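Local coordinates for protein glypican-1 (Homo sapiens, PDB 4YWT) that is a cell-surface proteoglycan that carries heparan sulfate chains, binds alpha-4(V) collagen through them and takes part in Schwann cell myelination, at residues C61-C67 with C255-L259; K235-V239 with D449-Q455; W166-L170 with R199-E203. The protein carries 3 engineered substitutions. All blocks are in the same frame, centred on the assembly; numbering follows the deposited sequence.

Contact 1: C61-C67 with C255-L259; sequences CPQGYTC and CAHCL
The peptide carbonyl of Cys258 is the flat group that Thr66 and Cys67 meet. Thr66 OG1 stands above the carbonyl plane, 40° out of it and 2.8 Å from Cys258 O. Cys67 N comes in the carbonyl plane, on a lone pair, 3.2 Å from Cys258 O. Two donors therefore grip this one atom, the last carbonyl of helix 255-258. Thr66 OG1 lies anti to its own backbone N (chi1 175°), which turns the hydroxyl to the helix end. The second join is covalent. Cys61 SG and Cys255 SG form a disulfide with a chi3 of -102°. Pro62 CD packs 4.2 Å from Cys255 SG. It also lies 4.1 Å from Leu259 CD1, where the Pro62 and Leu259 side chains cross at about a right angle. Leu259 CD2 rests 3.5 Å from Pro62 O. Cys67 and Cys258 carry further disulfides, to Cys31 and Cys68, so bridges cluster here as expected of the cysteine-rich end of a glypican. The loop lies between helices 32-39 and 70-129. Met250 of helix 243-253 touches Cys61 and Lys251 touches Pro62. Trp415 of strand 414-415 covers Cys255 and Leu259.

Contact 2: K235-V239 with D449-Q455; sequences KVAQV and DMTIRQQ
Val236 and Ile452 bring the two backbones closest, with 6.3 Å between Val236 CA and Ile452 CA, where a type I turn from Val236 to Val239 meets the first turn of helix 450-471. Ile452 CD1 is the apolar centre of the contact. It touches Val236 CG2 at 3.8 Å and Val239 CG2 at 3.7 Å. The isoleucine side chain crosses each valine side chain at about a right angle. Ile452 CG1 is beside its backbone N (chi1 -58°), and the second torsion then carries CD1 toward the valines. Val236 CG2 also slides along Gln455 CG, the two side chains running in opposite directions.

Val239 and Asp449 approach from opposite directions, with Val239 CG2 3.6 Å from Asp449 OD1. Asp449 is the N-cap residue of helix 450-471, and its OD1 makes the capping bond. Asp449 OD1 accepts from Ile452 N at 3.3 Å, on the anti side and 22° out of the carboxylate plane. The bond helps to fix the carboxylate beside the valine. The helix start probably favours the negative charge as well.

Lys235 and Gln455 meet through both packing and a water. The lysine chain crosses the glutamine side chain at about a right angle, with Lys235 CD against the amide, 3.3 Å from Gln455 OE1. Farther out, one water accepts from Lys235 NZ at 2.9 Å and donates to Gln455 OE1 at 2.8 Å.

The contact thus ties the end of helix 204-236 to the beginning of helix 450-471. Leu285 touches Val236, Ile452 and Gln455. Gln282 and Asn281 of helix 280-283 add further cover, and Asn281 OD1 takes the backbone N-H of Asp449. On the turn, Ala237 and Gln238 lie against helix 70-129.

Contact 3: W166-L170 with R199-E203; sequences WARLL and RPFGE
Trp166 and Phe201 form the aromatic part of the contact. The six-membered ring of Trp166 and the Phe201 ring meet obliquely, with planes at 47° and centroids 4.8 Å apart. Trp166 CE3 sits over one face of the Phe201 ring, offset toward its rim, and is 3.6 Å from Phe201 CD2. Trp166 CZ3 lies farther along the phenyl ring, near Phe201 CG and CD1. The indole is set beside the backbone N of its own residue (chi1 -72°), and the benzo side of the ring system does the touching.

Aliphatic contacts make up the rest. Leu170 CB packs obliquely against the phenylalanine, 3.8 Å from Phe201 CE2, and the phenyl tip also touches the Leu170 backbone at CA. Leu169 CD2 reaches Phe201 CZ more loosely, at 4.4 Å. Leu170 CD2 meets Pro200 CG at 4.2 Å. Phe201 is thus lodged between residues one helical turn apart, Trp166 and Leu170. Leu327 of helix 316-328 touches both Pro200 and Phe201, and Leu320 and Ala323 of the same helix touch the tryptophan. Leu334 of helix 331-334 lies on Leu170 and Pro200.

No backbone bond joins the two segments. A type I turn from Arg199 to Gly202, closed by Gly202 N to Arg199 O at 3.1 Å, holds Pro200 and Phe201 side by side facing helix 158-177.

No hydrogen bond or salt bridge crosses between the two segments. The join rests on van der Waals contact and the burial of apolar side chains, so the loop ahead of helix 204-236 is held to helix 158-177 through a small hydrophobic core.

The three contacts are spread along an elongated, mainly helical chain. Contact 1 and contact 3 lie on opposite sides of its centre, with their own centres about 84 Å apart. Contact 2 is nearer the middle, about 35 Å from contact 1 and 52 Å from contact 3, centre to centre. No two of them touch. Between nearest atoms the gap is about 22 Å for contacts 1 and 2, about 38 Å for contacts 2 and 3, and about 71 Å for contacts 1 and 3. Along the sequence contact 3 is nested inside the loop closed by contact 1, whereas the segments of contacts 1 and 2 alternate. Helix 204-236 follows the loop of contact 3 and ends at contact 2.

Contact 1: C61-C67 with C255-L259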
loop_
_atom_site.group_PDB
_atom_site.type_symbol
_atom_site.label_atom_id
_atom_site.label_comp_id
_atom_site.label_asym_id
_atom_site.label_seq_id
_atom_site.Cartn_x
_atom_site.Cartn_y
_atom_site.Cartn_z
ATOM N N CYS A 61 -1.347 -31.987 22.589
ATOM C CA CYS A 61 -1.879 -31.609 23.895
ATOM C C CYS A 61 -1.082 -32.262 25.017
ATOM O O CYS A 61 -0.651 -33.408 24.883
ATOM C CB CYS A 61 -3.358 -31.992 24.007
ATOM S SG CYS A 61 -4.432 -31.217 22.779
ATOM N N PRO A 62 -0.877 -31.527 26.123
ATOM C CA PRO A 62 -0.149 -32.053 27.282
ATOM C C PRO A 62 -0.747 -33.371 27.746
ATOM O O PRO A 62 -1.967 -33.472 27.875
ATOM C CB PRO A 62 -0.328 -30.962 28.339
ATOM C CG PRO A 62 -0.547 -29.719 27.556
ATOM C CD PRO A 62 -1.313 -30.136 26.334
ATOM N N GLN A 63 0.095 -34.371 27.975
ATOM C CA GLN A 63 -0.406 -35.702 28.276
ATOM C C GLN A 63 -1.046 -35.751 29.658
ATOM O O GLN A 63 -0.432 -35.410 30.668
ATOM C CB GLN A 63 0.714 -36.734 28.150
ATOM C CG GLN A 63 0.901 -37.221 26.719
ATOM C CD GLN A 63 2.290 -37.759 26.444
ATOM O OE1 GLN A 63 3.115 -37.878 27.350
ATOM N NE2 GLN A 63 2.556 -38.089 25.184
ATOM N N GLY A 64 -2.300 -36.186 29.669
ATOM C CA GLY A 64 -3.125 -36.223 30.858
ATOM C C GLY A 64 -4.460 -36.787 30.421
ATOM O O GLY A 64 -4.652 -37.055 29.236
ATOM N N TYR A 65 -5.386 -36.963 31.354
ATOM C CA TYR A 65 -6.657 -37.594 31.022
ATOM C C TYR A 65 -7.472 -36.727 30.070
ATOM O O TYR A 65 -7.711 -35.547 30.328
ATOM C CB TYR A 65 -7.439 -37.906 32.296
ATOM C CG TYR A 65 -6.830 -39.058 33.056
ATOM C CD1 TYR A 65 -6.875 -40.347 32.545
ATOM C CD2 TYR A 65 -6.178 -38.854 34.265
ATOM C CE1 TYR A 65 -6.310 -41.407 33.223
ATOM C CE2 TYR A 65 -5.605 -39.908 34.951
ATOM C CZ TYR A 65 -5.676 -41.182 34.426
ATOM O OH TYR A 65 -5.110 -42.238 35.102
ATOM N N THR A 66 -7.892 -37.333 28.964
ATOM C CA THR A 66 -8.447 -36.589 27.843
ATOM C C THR A 66 -9.686 -37.236 27.236
ATOM O O THR A 66 -9.898 -38.442 27.360
ATOM C CB THR A 66 -7.397 -36.421 26.727
ATOM O OG1 THR A 66 -8.001 -35.795 25.588
ATOM C CG2 THR A 66 -6.841 -37.777 26.316
ATOM N N CYS A 67 -10.506 -36.415 26.587
ATOM C CA CYS A 67 -11.651 -36.899 25.826
ATOM C C CYS A 67 -11.311 -37.052 24.348
ATOM O O CYS A 67 -12.175 -37.379 23.537
ATOM C CB CYS A 67 -12.845 -35.959 25.994
ATOM S SG CYS A 67 -13.653 -36.087 27.598
ATOM N N CYS A 255 -6.889 -27.738 22.794
ATOM C CA CYS A 255 -6.335 -28.546 23.873
ATOM C C CYS A 255 -7.100 -28.303 25.169
ATOM O O CYS A 255 -7.076 -29.133 26.079
ATOM C CB CYS A 255 -4.847 -28.260 24.069
ATOM S SG CYS A 255 -3.768 -29.321 23.080
ATOM N N ALA A 256 -7.776 -27.161 25.247
ATOM C CA ALA A 256 -8.673 -26.884 26.360
ATOM C C ALA A 256 -9.817 -27.888 26.339
ATOM O O ALA A 256 -10.209 -28.429 27.374
ATOM C CB ALA A 256 -9.203 -25.462 26.283
ATOM N N HIS A 257 -10.341 -28.135 25.144
ATOM C CA HIS A 257 -11.409 -29.105 24.950
ATOM C C HIS A 257 -10.942 -30.500 25.347
ATOM O O HIS A 257 -11.626 -31.209 26.084
ATOM C CB HIS A 257 -11.884 -29.108 23.493
ATOM C CG HIS A 257 -12.464 -27.804 23.036
ATOM N ND1 HIS A 257 -11.900 -26.584 23.343
ATOM C CD2 HIS A 257 -13.560 -27.532 22.288
ATOM C CE1 HIS A 257 -12.624 -25.618 22.807
ATOM N NE2 HIS A 257 -13.637 -26.166 22.162
ATOM N N CYS A 258 -9.766 -30.880 24.862
ATOM C CA CYS A 258 -9.238 -32.219 25.095
ATOM C C CYS A 258 -8.912 -32.478 26.563
ATOM O O CYS A 258 -9.048 -33.601 27.038
ATOM C CB CYS A 258 -7.992 -32.452 24.237
ATOM S SG CYS A 258 -8.332 -32.614 22.469
ATOM N N LEU A 259 -8.489 -31.442 27.282
ATOM C CA LEU A 259 -8.091 -31.613 28.677
ATOM C C LEU A 259 -9.231 -31.343 29.655
ATOM O O LEU A 259 -8.999 -31.127 30.843
ATOM C CB LEU A 259 -6.901 -30.712 29.008
ATOM C CG LEU A 259 -5.586 -31.042 28.297
ATOM C CD1 LEU A 259 -4.418 -30.363 28.995
ATOM C CD2 LEU A 259 -5.369 -32.548 28.219
#

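Contact 2: K235-V239 with D449-Q455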
loop_
_atom_site.group_PDB
_atom_site.type_symbol
_atom_site.label_atom_id
_atom_site.label_comp_id
_atom_site.label_asym_id
_atom_site.label_seq_id
_atom_site.Cartn_x
_atom_site.Cartn_y
_atom_site.Cartn_z
ATOM N N LYS A 235 1.660 -11.073 -2.074
ATOM C CA LYS A 235 2.670 -12.126 -2.094
ATOM C C LYS A 235 2.922 -12.710 -0.705
ATOM O O LYS A 235 3.072 -13.922 -0.550
ATOM C CB LYS A 235 3.974 -11.589 -2.688
ATOM C CG LYS A 235 3.907 -11.369 -4.190
ATOM C CD LYS A 235 5.088 -10.561 -4.693
ATOM C CE LYS A 235 4.982 -10.317 -6.190
ATOM N NZ LYS A 235 5.726 -9.100 -6.616
ATOM N N VAL A 236 2.965 -11.839 0.299
ATOM C CA VAL A 236 3.176 -12.252 1.682
ATOM C C VAL A 236 2.018 -13.115 2.171
ATOM O O VAL A 236 2.219 -14.063 2.934
ATOM C CB VAL A 236 3.348 -11.028 2.610
ATOM C CG1 VAL A 236 3.237 -11.429 4.074
ATOM C CG2 VAL A 236 4.683 -10.351 2.339
ATOM N N ALA A 237 0.810 -12.801 1.706
ATOM C CA ALA A 237 -0.378 -13.566 2.087
ATOM C C ALA A 237 -0.244 -15.062 1.789
ATOM O O ALA A 237 -0.914 -15.887 2.413
ATOM C CB ALA A 237 -1.604 -13.007 1.385
ATOM N N GLN A 238 0.625 -15.408 0.845
ATOM C CA GLN A 238 0.780 -16.796 0.421
ATOM C C GLN A 238 1.806 -17.568 1.248
ATOM O O GLN A 238 1.971 -18.773 1.064
ATOM C CB GLN A 238 1.166 -16.854 -1.060
ATOM C CG GLN A 238 0.111 -16.292 -2.005
ATOM C CD GLN A 238 -1.142 -17.149 -2.080
ATOM O OE1 GLN A 238 -1.198 -18.247 -1.524
ATOM N NE2 GLN A 238 -2.158 -16.646 -2.772
ATOM N N VAL A 239 2.497 -16.878 2.151
ATOM C CA VAL A 239 3.451 -17.543 3.035
ATOM C C VAL A 239 2.724 -18.500 3.977
ATOM O O VAL A 239 1.886 -18.080 4.775
ATOM C CB VAL A 239 4.267 -16.533 3.862
ATOM C CG1 VAL A 239 5.192 -17.265 4.824
ATOM C CG2 VAL A 239 5.066 -15.621 2.943
ATOM N N ASP A 449 12.077 -16.658 5.967
ATOM C CA ASP A 449 11.378 -16.980 4.729
ATOM C C ASP A 449 11.895 -16.112 3.582
ATOM O O ASP A 449 12.093 -14.908 3.748
ATOM C CB ASP A 449 9.871 -16.796 4.904
ATOM C CG ASP A 449 9.087 -17.217 3.682
ATOM O OD1 ASP A 449 8.589 -16.329 2.960
ATOM O OD2 ASP A 449 8.969 -18.436 3.439
ATOM N N MET A 450 12.113 -16.727 2.424
ATOM C CA MET A 450 12.700 -16.031 1.282
ATOM C C MET A 450 11.755 -15.003 0.663
ATOM O O MET A 450 12.176 -13.898 0.297
ATOM C CB MET A 450 13.139 -17.038 0.219
ATOM C CG MET A 450 14.601 -17.464 0.319
ATOM S SD MET A 450 15.768 -16.098 0.122
ATOM C CE MET A 450 16.185 -15.731 1.826
ATOM N N THR A 451 10.484 -15.375 0.543
ATOM C CA THR A 451 9.469 -14.489 -0.019
ATOM C C THR A 451 9.437 -13.165 0.736
ATOM O O THR A 451 9.492 -12.086 0.133
ATOM C CB THR A 451 8.071 -15.135 0.020
ATOM O OG1 THR A 451 8.127 -16.440 -0.568
ATOM C CG2 THR A 451 7.064 -14.279 -0.735
ATOM N N ILE A 452 9.371 -13.263 2.061
ATOM C CA ILE A 452 9.383 -12.097 2.935
ATOM C C ILE A 452 10.596 -11.211 2.665
ATOM O O ILE A 452 10.470 -9.993 2.552
ATOM C CB ILE A 452 9.382 -12.506 4.421
ATOM C CG1 ILE A 452 8.160 -13.373 4.740
ATOM C CG2 ILE A 452 9.430 -11.276 5.315
ATOM C CD1 ILE A 452 6.838 -12.692 4.473
ATOM N N ARG A 453 11.766 -11.834 2.555
ATOM C CA ARG A 453 13.004 -11.105 2.295
ATOM C C ARG A 453 12.956 -10.344 0.970
ATOM O O ARG A 453 13.331 -9.164 0.900
ATOM C CB ARG A 453 14.194 -12.068 2.311
ATOM C CG ARG A 453 14.869 -12.159 3.666
ATOM C CD ARG A 453 15.346 -10.782 4.095
ATOM N NE ARG A 453 15.559 -10.677 5.534
ATOM C CZ ARG A 453 15.857 -9.542 6.156
ATOM N NH1 ARG A 453 15.977 -8.418 5.462
ATOM N NH2 ARG A 453 16.034 -9.527 7.470
ATOM N N GLN A 454 12.488 -11.019 -0.076
ATOM C CA GLN A 454 12.341 -10.386 -1.385
ATOM C C GLN A 454 11.384 -9.190 -1.322
ATOM O O GLN A 454 11.664 -8.119 -1.882
ATOM C CB GLN A 454 11.856 -11.405 -2.418
ATOM C CG GLN A 454 12.886 -12.475 -2.747
ATOM C CD GLN A 454 12.349 -13.551 -3.668
ATOM O OE1 GLN A 454 11.158 -13.581 -3.979
ATOM N NE2 GLN A 454 13.227 -14.444 -4.110
ATOM N N GLN A 455 10.262 -9.373 -0.629
ATOM C CA GLN A 455 9.298 -8.290 -0.457
ATOM C C GLN A 455 9.919 -7.105 0.278
ATOM O O GLN A 455 9.673 -5.945 -0.068
ATOM C CB GLN A 455 8.060 -8.785 0.290
ATOM C CG GLN A 455 7.306 -9.884 -0.438
ATOM C CD GLN A 455 7.265 -9.662 -1.935
ATOM O OE1 GLN A 455 6.640 -8.719 -2.418
ATOM N NE2 GLN A 455 7.937 -10.532 -2.680
HETATM O O HOH W 1 6.373 -7.042 -4.654
#

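Contact 3: W166-L170 with R199-E203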
loop_
_atom_site.group_PDB
_atom_site.type_symbol
_atom_site.label_atom_id
_atom_site.label_comp_id
_atom_site.label_asym_id
_atom_site.label_seq_id
_atom_site.Cartn_x
_atom_site.Cartn_y
_atom_site.Cartn_z
ATOM N N TRP A 166 9.267 24.327 -26.439
ATOM C CA TRP A 166 9.244 25.782 -26.447
ATOM C C TRP A 166 10.068 26.338 -27.595
ATOM O O TRP A 166 9.694 27.345 -28.195
ATOM C CB TRP A 166 9.758 26.342 -25.116
ATOM C CG TRP A 166 8.807 26.141 -23.980
ATOM C CD1 TRP A 166 9.022 25.413 -22.847
ATOM C CD2 TRP A 166 7.481 26.669 -23.871
ATOM N NE1 TRP A 166 7.914 25.455 -22.038
ATOM C CE2 TRP A 166 6.953 26.221 -22.644
ATOM C CE3 TRP A 166 6.691 27.479 -24.691
ATOM C CZ2 TRP A 166 5.672 26.557 -22.217
ATOM C CZ3 TRP A 166 5.418 27.810 -24.266
ATOM C CH2 TRP A 166 4.922 27.349 -23.040
ATOM N N ALA A 167 11.188 25.687 -27.895
ATOM C CA ALA A 167 11.998 26.087 -29.041
ATOM C C ALA A 167 11.172 26.026 -30.327
ATOM O O ALA A 167 10.972 27.044 -31.011
ATOM C CB ALA A 167 13.230 25.204 -29.156
ATOM N N ARG A 168 10.677 24.829 -30.634
ATOM C CA ARG A 168 9.913 24.612 -31.859
ATOM C C ARG A 168 8.655 25.478 -31.908
ATOM O O ARG A 168 8.302 26.018 -32.964
ATOM C CB ARG A 168 9.542 23.134 -31.997
ATOM C CG ARG A 168 10.721 22.170 -31.886
ATOM C CD ARG A 168 11.677 22.273 -33.074
ATOM N NE ARG A 168 12.630 23.373 -32.943
ATOM C CZ ARG A 168 13.762 23.307 -32.248
ATOM N NH1 ARG A 168 14.092 22.191 -31.616
ATOM N NH2 ARG A 168 14.566 24.360 -32.187
ATOM N N LEU A 169 7.987 25.618 -30.766
ATOM C CA LEU A 169 6.779 26.433 -30.700
ATOM C C LEU A 169 7.091 27.898 -30.982
ATOM O O LEU A 169 6.322 28.580 -31.654
ATOM C CB LEU A 169 6.098 26.300 -29.339
ATOM C CG LEU A 169 4.753 27.023 -29.244
ATOM C CD1 LEU A 169 3.770 26.445 -30.251
ATOM C CD2 LEU A 169 4.188 26.956 -27.835
ATOM N N LEU A 170 8.219 28.379 -30.465
ATOM C CA LEU A 170 8.640 29.750 -30.722
ATOM C C LEU A 170 8.938 29.934 -32.205
ATOM O O LEU A 170 8.553 30.944 -32.802
ATOM C CB LEU A 170 9.865 30.118 -29.882
ATOM C CG LEU A 170 10.486 31.487 -30.172
ATOM C CD1 LEU A 170 9.475 32.602 -29.947
ATOM C CD2 LEU A 170 11.725 31.709 -29.320
ATOM N N ARG A 199 13.143 36.015 -22.698
ATOM C CA ARG A 199 11.929 35.385 -22.191
ATOM C C ARG A 199 10.672 35.884 -22.897
ATOM O O ARG A 199 9.859 36.592 -22.301
ATOM C CB ARG A 199 11.818 35.591 -20.680
ATOM C CG ARG A 199 12.651 34.599 -19.882
ATOM C CD ARG A 199 13.171 35.199 -18.590
ATOM N NE ARG A 199 13.724 34.177 -17.705
ATOM C CZ ARG A 199 13.939 34.349 -16.406
ATOM N NH1 ARG A 199 13.653 35.511 -15.833
ATOM N NH2 ARG A 199 14.443 33.362 -15.678
ATOM N N PRO A 200 10.511 35.512 -24.178
ATOM C CA PRO A 200 9.343 35.922 -24.964
ATOM C C PRO A 200 8.043 35.341 -24.418
ATOM O O PRO A 200 6.993 35.966 -24.560
ATOM C CB PRO A 200 9.646 35.365 -26.360
ATOM C CG PRO A 200 10.574 34.227 -26.121
ATOM C CD PRO A 200 11.411 34.631 -24.946
ATOM N N PHE A 201 8.112 34.162 -23.806
ATOM C CA PHE A 201 6.926 33.521 -23.245
ATOM C C PHE A 201 6.706 33.900 -21.783
ATOM O O PHE A 201 5.780 33.405 -21.139
ATOM C CB PHE A 201 7.023 32.000 -23.369
ATOM C CG PHE A 201 6.947 31.494 -24.781
ATOM C CD1 PHE A 201 5.800 31.672 -25.536
ATOM C CD2 PHE A 201 8.014 30.813 -25.343
ATOM C CE1 PHE A 201 5.726 31.199 -26.834
ATOM C CE2 PHE A 201 7.946 30.335 -26.639
ATOM C CZ PHE A 201 6.801 30.528 -27.385
ATOM N N GLY A 202 7.563 34.770 -21.258
ATOM C CA GLY A 202 7.463 35.191 -19.873
ATOM C C GLY A 202 8.050 34.176 -18.909
ATOM O O GLY A 202 9.021 33.490 -19.231
ATOM N N GLU A 203 7.459 34.082 -17.723
ATOM C CA GLU A 203 7.956 33.184 -16.685
ATOM C C GLU A 203 7.276 31.820 -16.749
ATOM O O GLU A 203 7.664 30.889 -16.042
ATOM C CB GLU A 203 7.747 33.798 -15.299
ATOM C CG GLU A 203 7.613 35.312 -15.298
ATOM C CD GLU A 203 7.399 35.873 -13.905
ATOM O OE1 GLU A 203 8.391 36.014 -13.158
ATOM O OE2 GLU A 203 6.237 36.170 -13.553
#